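Long-range contact in Nsp15 (Middle East respiratory syndrome-related coronavirus, PDB 5YVD), which is an endoribonuclease of the coronavirus replicase that probably cleaves RNA at uridylates, as expected for the EndoU family, and is assembled from six chains: residues L57-F69 / F83-G95. Numbering follows the deposited sequence.
Sequences LYAKRAVRSHPDF and FVLWDYERSNIYG
Buried aromatic packing, crossed by a single direct hydrogen bond, joins the end of helix 51-59 and the chain after it to the small β-hairpin of residues 86-93, in the middle domain of Nsp15. At the helix end Tyr58 turns its ring edge to one face of the Trp86 indole in a T-shaped pair, planes 62° apart, and its CB sits over the six-membered ring, 4.0 Å from the centroid. The opposite indole face is taken by Asn92 O of the hairpin's second strand. A turn about CG-CD (chi3 85°) folds the Arg61 chain back, bringing NE to donate to Tyr58 O (2.9 Å) and NH2 over the phenol ring; Tyr88 OH meets the guanidinium edge. Beside this, Ala62 N bonds to Val84 O at 3.0 Å, and a water bridges Ala62 O to Trp86 N. The hairpin is a two-stranded antiparallel ladder whose turn carries a G1 β-bulge, Ser91 and Asn92 facing Asp87, and an Asx motif from Asp87 OD1 to Arg90 N; Arg90 NE completes a salt bridge with Asp87 OD2. Farther along, Leu85 CD2 lies over one face of the His66 imidazole, 3.8 Å from its centroid, while His66 ND1 is held by Pro67 O. Phe69, the first residue of helix 69-74, brings CZ to Trp86 O at 3.4 Å, with Asp87 CB (off-centre) and Tyr94 CD2 both on one side of its ring; Tyr155 meets both Phe69 and His66. Tyr58 OH is bonded to Glu263 of a neighbouring subunit, and Gly95 N to Asn38 of another.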
ATOM      1  N   LEU A  57       8.708  -2.470  18.802  1.00 36.70           N
ATOM      2  CA  LEU A  57       9.246  -1.394  19.602  1.00 34.61           C
ATOM      3  C   LEU A  57       8.183  -0.834  20.504  1.00 35.28           C
ATOM      4  O   LEU A  57       8.428  -0.542  21.672  1.00 32.41           O
ATOM      5  CB  LEU A  57       9.766  -0.305  18.703  1.00 34.20           C
ATOM      6  CG  LEU A  57      11.000  -0.675  17.887  1.00 34.42           C
ATOM      7  CD1 LEU A  57      11.494   0.489  17.045  1.00 33.42           C
ATOM      8  CD2 LEU A  57      12.100  -1.182  18.805  1.00 35.47           C
ATOM      9  N   TYR A  58       6.989  -0.679  19.947  1.00 34.71           N
ATOM     10  CA  TYR A  58       5.810  -0.436  20.761  1.00 34.22           C
ATOM     11  C   TYR A  58       5.693  -1.416  21.934  1.00 36.49           C
ATOM     12  O   TYR A  58       5.605  -1.000  23.082  1.00 35.73           O
ATOM     13  CB  TYR A  58       4.553  -0.509  19.917  1.00 32.78           C
ATOM     14  CG  TYR A  58       3.312  -0.342  20.731  1.00 33.00           C
ATOM     15  CD1 TYR A  58       2.375  -1.378  20.849  1.00 33.59           C
ATOM     16  CD2 TYR A  58       3.080   0.834  21.408  1.00 32.43           C
ATOM     17  CE1 TYR A  58       1.243  -1.229  21.615  1.00 31.91           C
ATOM     18  CE2 TYR A  58       1.954   0.993  22.178  1.00 32.51           C
ATOM     19  CZ  TYR A  58       1.048  -0.034  22.278  1.00 32.11           C
ATOM     20  OH  TYR A  58      -0.061   0.180  23.036  1.00 34.44           O
ATOM     21  N   ALA A  59       5.688  -2.710  21.660  1.00 37.37           N
ATOM     22  CA  ALA A  59       5.523  -3.679  22.747  1.00 41.16           C
ATOM     23  C   ALA A  59       6.665  -3.660  23.744  1.00 42.00           C
ATOM     24  O   ALA A  59       6.472  -3.987  24.910  1.00 46.78           O
ATOM     25  CB  ALA A  59       5.350  -5.085  22.209  1.00 43.57           C
ATOM     26  N   LYS A  60       7.834  -3.272  23.297  1.00 42.58           N
ATOM     27  CA  LYS A  60       8.988  -3.232  24.141  1.00 40.38           C
ATOM     28  C   LYS A  60       9.145  -1.886  24.804  1.00 37.93           C
ATOM     29  O   LYS A  60      10.052  -1.678  25.550  1.00 36.65           O
ATOM     30  CB  LYS A  60      10.211  -3.611  23.329  1.00 41.19           C
ATOM     31  CG  LYS A  60      10.431  -5.100  23.255  1.00 41.17           C
ATOM     32  CD  LYS A  60      11.141  -5.522  21.999  1.00 41.05           C
ATOM     33  CE  LYS A  60      11.764  -6.889  22.134  1.00 41.68           C
ATOM     34  NZ  LYS A  60      13.066  -6.972  21.441  1.00 42.13           N
ATOM     35  N   ARG A  61       8.237  -0.972  24.537  1.00 40.81           N
ATOM     36  CA  ARG A  61       8.271   0.346  25.143  1.00 37.42           C
ATOM     37  C   ARG A  61       8.597   0.238  26.590  1.00 36.41           C
ATOM     38  O   ARG A  61       8.210  -0.696  27.224  1.00 39.07           O
ATOM     39  CB  ARG A  61       6.939   1.052  24.948  1.00 37.62           C
ATOM     40  CG  ARG A  61       5.978   0.978  26.109  1.00 38.36           C
ATOM     41  CD  ARG A  61       4.550   1.254  25.689  1.00 39.76           C
ATOM     42  NE  ARG A  61       3.951   0.037  25.208  1.00 44.26           N
ATOM     43  CZ  ARG A  61       2.754  -0.407  25.536  1.00 48.71           C
ATOM     44  NH1 ARG A  61       1.966   0.270  26.324  1.00 47.78           N
ATOM     45  NH2 ARG A  61       2.349  -1.545  25.048  1.00 55.84           N
ATOM     46  N   ALA A  62       9.327   1.191  27.118  1.00 33.68           N
ATOM     47  CA  ALA A  62       9.647   1.192  28.521  1.00 34.26           C
ATOM     48  C   ALA A  62       8.558   1.754  29.383  1.00 36.31           C
ATOM     49  O   ALA A  62       8.267   2.902  29.293  1.00 39.89           O
ATOM     50  CB  ALA A  62      10.888   1.982  28.741  1.00 35.18           C
ATOM     51  N   VAL A  63       8.012   0.944  30.268  1.00 36.50           N
ATOM     52  CA  VAL A  63       6.873   1.336  31.061  1.00 35.79           C
ATOM     53  C   VAL A  63       7.290   1.928  32.394  1.00 35.09           C
ATOM     54  O   VAL A  63       7.184   1.296  33.438  1.00 33.85           O
ATOM     55  CB  VAL A  63       5.937   0.156  31.261  1.00 36.02           C
ATOM     56  CG1 VAL A  63       4.649   0.603  31.977  1.00 36.91           C
ATOM     57  CG2 VAL A  63       5.618  -0.403  29.897  1.00 37.53           C
ATOM     58  N   ARG A  64       7.743   3.170  32.339  1.00 35.42           N
ATOM     59  CA  ARG A  64       8.277   3.869  33.509  1.00 37.93           C
ATOM     60  C   ARG A  64       8.214   5.336  33.214  1.00 35.23           C
ATOM     61  O   ARG A  64       8.104   5.712  32.060  1.00 37.33           O
ATOM     62  CB  ARG A  64       9.745   3.483  33.733  1.00 39.73           C
ATOM     63  CG  ARG A  64      10.547   3.506  32.442  1.00 42.30           C
ATOM     64  CD  ARG A  64      12.048   3.648  32.608  1.00 42.47           C
ATOM     65  NE  ARG A  64      12.702   2.413  32.997  1.00 40.86           N
ATOM     66  CZ  ARG A  64      13.860   1.987  32.499  1.00 41.51           C
ATOM     67  NH1 ARG A  64      14.527   2.673  31.572  1.00 39.37           N
ATOM     68  NH2 ARG A  64      14.363   0.851  32.945  1.00 42.54           N
ATOM     69  N   SER A  65       8.306   6.171  34.231  1.00 35.69           N
ATOM     70  CA  SER A  65       8.331   7.616  33.999  1.00 36.07           C
ATOM     71  C   SER A  65       9.680   8.041  33.439  1.00 37.29           C
ATOM     72  O   SER A  65      10.696   7.349  33.588  1.00 38.96           O
ATOM     73  CB  SER A  65       8.056   8.386  35.284  1.00 37.52           C
ATOM     74  OG  SER A  65       9.006   8.069  36.293  1.00 37.31           O
ATOM     75  N   HIS A  66       9.698   9.179  32.774  1.00 37.31           N
ATOM     76  CA  HIS A  66      10.958   9.721  32.294  1.00 38.20           C
ATOM     77  C   HIS A  66      10.797  11.201  32.034  1.00 38.20           C
ATOM     78  O   HIS A  66       9.664  11.672  31.895  1.00 42.60           O
ATOM     79  CB  HIS A  66      11.442   8.984  31.038  1.00 37.28           C
ATOM     80  CG  HIS A  66      10.471   8.985  29.901  1.00 38.75           C
ATOM     81  ND1 HIS A  66      10.428   9.989  28.960  1.00 39.30           N
ATOM     82  CD2 HIS A  66       9.528   8.083  29.533  1.00 43.55           C
ATOM     83  CE1 HIS A  66       9.488   9.716  28.070  1.00 43.54           C
ATOM     84  NE2 HIS A  66       8.927   8.562  28.391  1.00 45.54           N
ATOM     85  N   PRO A  67      11.914  11.942  31.979  1.00 36.13           N
ATOM     86  CA  PRO A  67      11.880  13.351  31.581  1.00 36.13           C
ATOM     87  C   PRO A  67      11.193  13.525  30.257  1.00 37.35           C
ATOM     88  O   PRO A  67      11.264  12.640  29.411  1.00 39.43           O
ATOM     89  CB  PRO A  67      13.355  13.733  31.462  1.00 36.16           C
ATOM     90  CG  PRO A  67      14.069  12.793  32.371  1.00 36.84           C
ATOM     91  CD  PRO A  67      13.254  11.520  32.421  1.00 37.76           C
ATOM     92  N   ASP A  68      10.508  14.644  30.070  1.00 40.24           N
ATOM     93  CA  ASP A  68       9.708  14.816  28.857  1.00 42.43           C
ATOM     94  C   ASP A  68      10.632  14.935  27.645  1.00 39.11           C
ATOM     95  O   ASP A  68      11.752  15.440  27.747  1.00 40.86           O
ATOM     96  CB  ASP A  68       8.756  16.022  28.983  1.00 45.97           C
ATOM     97  CG  ASP A  68       7.727  16.088  27.845  1.00 49.31           C
ATOM     98  OD1 ASP A  68       7.587  15.081  27.098  1.00 51.06           O
ATOM     99  OD2 ASP A  68       7.068  17.150  27.702  1.00 46.47           O
ATOM    100  N   PHE A  69      10.160  14.473  26.503  1.00 36.50           N
ATOM    101  CA  PHE A  69      11.015  14.339  25.326  1.00 38.45           C
ATOM    102  C   PHE A  69      11.804  15.581  24.963  1.00 37.78           C
ATOM    103  O   PHE A  69      12.975  15.473  24.583  1.00 42.09           O
ATOM    104  CB  PHE A  69      10.197  13.889  24.114  1.00 40.37           C
ATOM    105  CG  PHE A  69       9.481  12.595  24.336  1.00 40.10           C
ATOM    106  CD1 PHE A  69      10.171  11.411  24.320  1.00 37.62           C
ATOM    107  CD2 PHE A  69       8.126  12.576  24.604  1.00 40.86           C
ATOM    108  CE1 PHE A  69       9.530  10.225  24.552  1.00 39.72           C
ATOM    109  CE2 PHE A  69       7.476  11.383  24.832  1.00 42.94           C
ATOM    110  CZ  PHE A  69       8.180  10.204  24.804  1.00 40.60           C
ATOM    111  N   PHE A  83      16.962   0.407  26.225  1.00 37.71           N
ATOM    112  CA  PHE A  83      15.538   0.633  26.343  1.00 37.64           C
ATOM    113  C   PHE A  83      15.090   1.514  25.198  1.00 35.90           C
ATOM    114  O   PHE A  83      15.885   2.033  24.450  1.00 35.65           O
ATOM    115  CB  PHE A  83      15.156   1.255  27.711  1.00 38.30           C
ATOM    116  CG  PHE A  83      15.629   2.675  27.906  1.00 36.87           C
ATOM    117  CD1 PHE A  83      16.921   2.934  28.325  1.00 35.39           C
ATOM    118  CD2 PHE A  83      14.782   3.747  27.677  1.00 37.34           C
ATOM    119  CE1 PHE A  83      17.360   4.232  28.487  1.00 35.80           C
ATOM    120  CE2 PHE A  83      15.228   5.054  27.848  1.00 36.39           C
ATOM    121  CZ  PHE A  83      16.514   5.293  28.253  1.00 34.92           C
ATOM    122  N   VAL A  84      13.792   1.680  25.087  1.00 37.20           N
ATOM    123  CA  VAL A  84      13.205   2.443  24.010  1.00 36.31           C
ATOM    124  C   VAL A  84      12.024   3.186  24.598  1.00 32.68           C
ATOM    125  O   VAL A  84      11.354   2.687  25.509  1.00 31.74           O
ATOM    126  CB  VAL A  84      12.784   1.494  22.869  1.00 38.93           C
ATOM    127  CG1 VAL A  84      11.304   1.133  22.943  1.00 37.90           C
ATOM    128  CG2 VAL A  84      13.166   2.083  21.525  1.00 38.87           C
ATOM    129  N   LEU A  85      11.802   4.396  24.107  1.00 31.49           N
ATOM    130  CA  LEU A  85      10.822   5.288  24.690  1.00 30.55           C
ATOM    131  C   LEU A  85       9.726   5.555  23.696  1.00 31.44           C
ATOM    132  O   LEU A  85      10.011   6.023  22.583  1.00 29.31           O
ATOM    133  CB  LEU A  85      11.496   6.588  25.080  1.00 30.59           C
ATOM    134  CG  LEU A  85      12.397   6.550  26.325  1.00 30.74           C
ATOM    135  CD1 LEU A  85      12.984   7.934  26.577  1.00 31.40           C
ATOM    136  CD2 LEU A  85      11.649   6.096  27.573  1.00 29.70           C
ATOM    137  N   TRP A  86       8.483   5.247  24.087  1.00 33.28           N
ATOM    138  CA  TRP A  86       7.305   5.474  23.223  1.00 36.30           C
ATOM    139  C   TRP A  86       6.749   6.866  23.443  1.00 37.38           C
ATOM    140  O   TRP A  86       6.557   7.277  24.589  1.00 44.01           O
ATOM    141  CB  TRP A  86       6.210   4.433  23.473  1.00 35.63           C
ATOM    142  CG  TRP A  86       5.145   4.365  22.397  1.00 36.53           C
ATOM    143  CD1 TRP A  86       3.828   4.726  22.513  1.00 36.67           C
ATOM    144  CD2 TRP A  86       5.303   3.884  21.052  1.00 35.37           C
ATOM    145  NE1 TRP A  86       3.157   4.491  21.325  1.00 33.76           N
ATOM    146  CE2 TRP A  86       4.037   3.984  20.413  1.00 32.81           C
ATOM    147  CE3 TRP A  86       6.384   3.372  20.325  1.00 34.95           C
ATOM    148  CZ2 TRP A  86       3.833   3.605  19.086  1.00 32.39           C
ATOM    149  CZ3 TRP A  86       6.163   2.964  18.982  1.00 33.78           C
ATOM    150  CH2 TRP A  86       4.906   3.094  18.390  1.00 31.61           C
ATOM    151  N   ASP A  87       6.532   7.582  22.338  1.00 39.79           N
ATOM    152  CA  ASP A  87       5.801   8.852  22.331  1.00 40.89           C
ATOM    153  C   ASP A  87       4.324   8.641  21.889  1.00 40.61           C
ATOM    154  O   ASP A  87       4.035   8.345  20.706  1.00 40.41           O
ATOM    155  CB  ASP A  87       6.510   9.851  21.415  1.00 41.71           C
ATOM    156  CG  ASP A  87       5.825  11.213  21.398  1.00 39.13           C
ATOM    157  OD1 ASP A  87       4.586  11.245  21.488  1.00 38.72           O
ATOM    158  OD2 ASP A  87       6.517  12.241  21.272  1.00 37.77           O
ATOM    159  N   TYR A  88       3.400   8.816  22.832  1.00 36.06           N
ATOM    160  CA  TYR A  88       2.022   8.404  22.607  1.00 36.65           C
ATOM    161  C   TYR A  88       1.250   9.399  21.748  1.00 37.95           C
ATOM    162  O   TYR A  88       0.312   9.037  21.048  1.00 42.28           O
ATOM    163  CB  TYR A  88       1.284   8.182  23.928  1.00 34.31           C
ATOM    164  CG  TYR A  88       1.709   6.956  24.709  1.00 33.72           C
ATOM    165  CD1 TYR A  88       2.967   6.876  25.290  1.00 34.21           C
ATOM    166  CD2 TYR A  88       0.847   5.887  24.898  1.00 32.42           C
ATOM    167  CE1 TYR A  88       3.353   5.763  26.026  1.00 33.79           C
ATOM    168  CE2 TYR A  88       1.232   4.764  25.628  1.00 31.85           C
ATOM    169  CZ  TYR A  88       2.488   4.710  26.203  1.00 32.31           C
ATOM    170  OH  TYR A  88       2.904   3.602  26.951  1.00 31.37           O
ATOM    171  N   GLU A  89       1.620  10.660  21.793  1.00 38.12           N
ATOM    172  CA  GLU A  89       0.966  11.619  20.939  1.00 39.14           C
ATOM    173  C   GLU A  89       1.331  11.254  19.502  1.00 37.30           C
ATOM    174  O   GLU A  89       0.460  11.165  18.656  1.00 34.57           O
ATOM    175  CB  GLU A  89       1.430  13.028  21.278  1.00 43.47           C
ATOM    176  CG  GLU A  89       0.799  14.144  20.447  1.00 48.55           C
ATOM    177  CD  GLU A  89       1.629  15.436  20.482  1.00 51.95           C
ATOM    178  OE1 GLU A  89       2.824  15.373  20.845  1.00 52.18           O
ATOM    179  OE2 GLU A  89       1.096  16.514  20.144  1.00 52.45           O
ATOM    180  N   ARG A  90       2.612  11.026  19.227  1.00 35.23           N
ATOM    181  CA  ARG A  90       3.038  10.754  17.836  1.00 36.58           C
ATOM    182  C   ARG A  90       2.776   9.322  17.439  1.00 36.66           C
ATOM    183  O   ARG A  90       2.678   9.042  16.258  1.00 37.54           O
ATOM    184  CB  ARG A  90       4.528  11.053  17.605  1.00 35.88           C
ATOM    185  CG  ARG A  90       4.945  12.459  17.953  1.00 36.77           C
ATOM    186  CD  ARG A  90       6.359  12.733  17.497  1.00 39.27           C
ATOM    187  NE  ARG A  90       7.336  11.940  18.251  1.00 42.04           N
ATOM    188  CZ  ARG A  90       8.211  11.069  17.747  1.00 39.52           C
ATOM    189  NH1 ARG A  90       8.297  10.823  16.447  1.00 40.80           N
ATOM    190  NH2 ARG A  90       9.031  10.450  18.570  1.00 41.08           N
ATOM    191  N   SER A  91       2.677   8.420  18.416  1.00 37.08           N
ATOM    192  CA  SER A  91       2.604   6.979  18.134  1.00 39.18           C
ATOM    193  C   SER A  91       3.831   6.529  17.351  1.00 39.25           C
ATOM    194  O   SER A  91       3.748   5.865  16.305  1.00 39.72           O
ATOM    195  CB  SER A  91       1.298   6.598  17.424  1.00 37.30           C
ATOM    196  OG  SER A  91       0.264   6.702  18.361  1.00 34.21           O
ATOM    197  N   ASN A  92       4.971   6.943  17.888  1.00 39.35           N
ATOM    198  CA  ASN A  92       6.270   6.631  17.335  1.00 39.26           C
ATOM    199  C   ASN A  92       7.211   6.565  18.511  1.00 39.42           C
ATOM    200  O   ASN A  92       6.836   6.787  19.658  1.00 41.65           O
ATOM    201  CB  ASN A  92       6.713   7.718  16.302  1.00 38.07           C
ATOM    202  CG  ASN A  92       7.774   7.220  15.285  1.00 36.72           C
ATOM    203  OD1 ASN A  92       8.659   6.442  15.611  1.00 37.12           O
ATOM    204  ND2 ASN A  92       7.682   7.692  14.060  1.00 37.38           N
ATOM    205  N   ILE A  93       8.456   6.286  18.198  1.00 44.49           N
ATOM    206  CA  ILE A  93       9.508   6.160  19.171  1.00 44.21           C
ATOM    207  C   ILE A  93      10.344   7.431  19.182  1.00 42.49           C
ATOM    208  O   ILE A  93      10.300   8.225  18.232  1.00 40.00           O
ATOM    209  CB  ILE A  93      10.326   4.918  18.802  1.00 44.69           C
ATOM    210  CG1 ILE A  93      10.464   4.036  20.003  1.00 48.91           C
ATOM    211  CG2 ILE A  93      11.692   5.224  18.201  1.00 45.22           C
ATOM    212  CD1 ILE A  93      10.780   2.638  19.576  1.00 52.78           C
ATOM    213  N   TYR A  94      11.095   7.648  20.254  1.00 42.06           N
ATOM    214  CA  TYR A  94      12.014   8.772  20.260  1.00 41.36           C
ATOM    215  C   TYR A  94      13.236   8.305  19.480  1.00 41.22           C
ATOM    216  O   TYR A  94      13.860   7.317  19.862  1.00 40.01           O
ATOM    217  CB  TYR A  94      12.369   9.220  21.683  1.00 40.74           C
ATOM    218  CG  TYR A  94      13.373  10.353  21.718  1.00 40.95           C
ATOM    219  CD1 TYR A  94      14.729  10.093  21.745  1.00 40.99           C
ATOM    220  CD2 TYR A  94      12.970  11.679  21.710  1.00 40.92           C
ATOM    221  CE1 TYR A  94      15.663  11.110  21.793  1.00 41.25           C
ATOM    222  CE2 TYR A  94      13.901  12.712  21.754  1.00 42.28           C
ATOM    223  CZ  TYR A  94      15.252  12.414  21.791  1.00 41.39           C
ATOM    224  OH  TYR A  94      16.192  13.408  21.830  1.00 40.21           O
ATOM    225  N   GLY A  95      13.534   8.989  18.373  1.00 38.95           N
ATOM    226  CA  GLY A  95      14.630   8.619  17.490  1.00 38.92           C
ATOM    227  C   GLY A  95      14.177   7.541  16.531  1.00 40.80           C
ATOM    228  O   GLY A  95      12.977   7.347  16.363  1.00 43.39           O
TER
HETATM  229  O   HOH W   1       4.947   3.477  28.544  1.00 28.36           O
HETATM  230  O   HOH W   2       7.692   4.293  26.967  1.00 50.69           O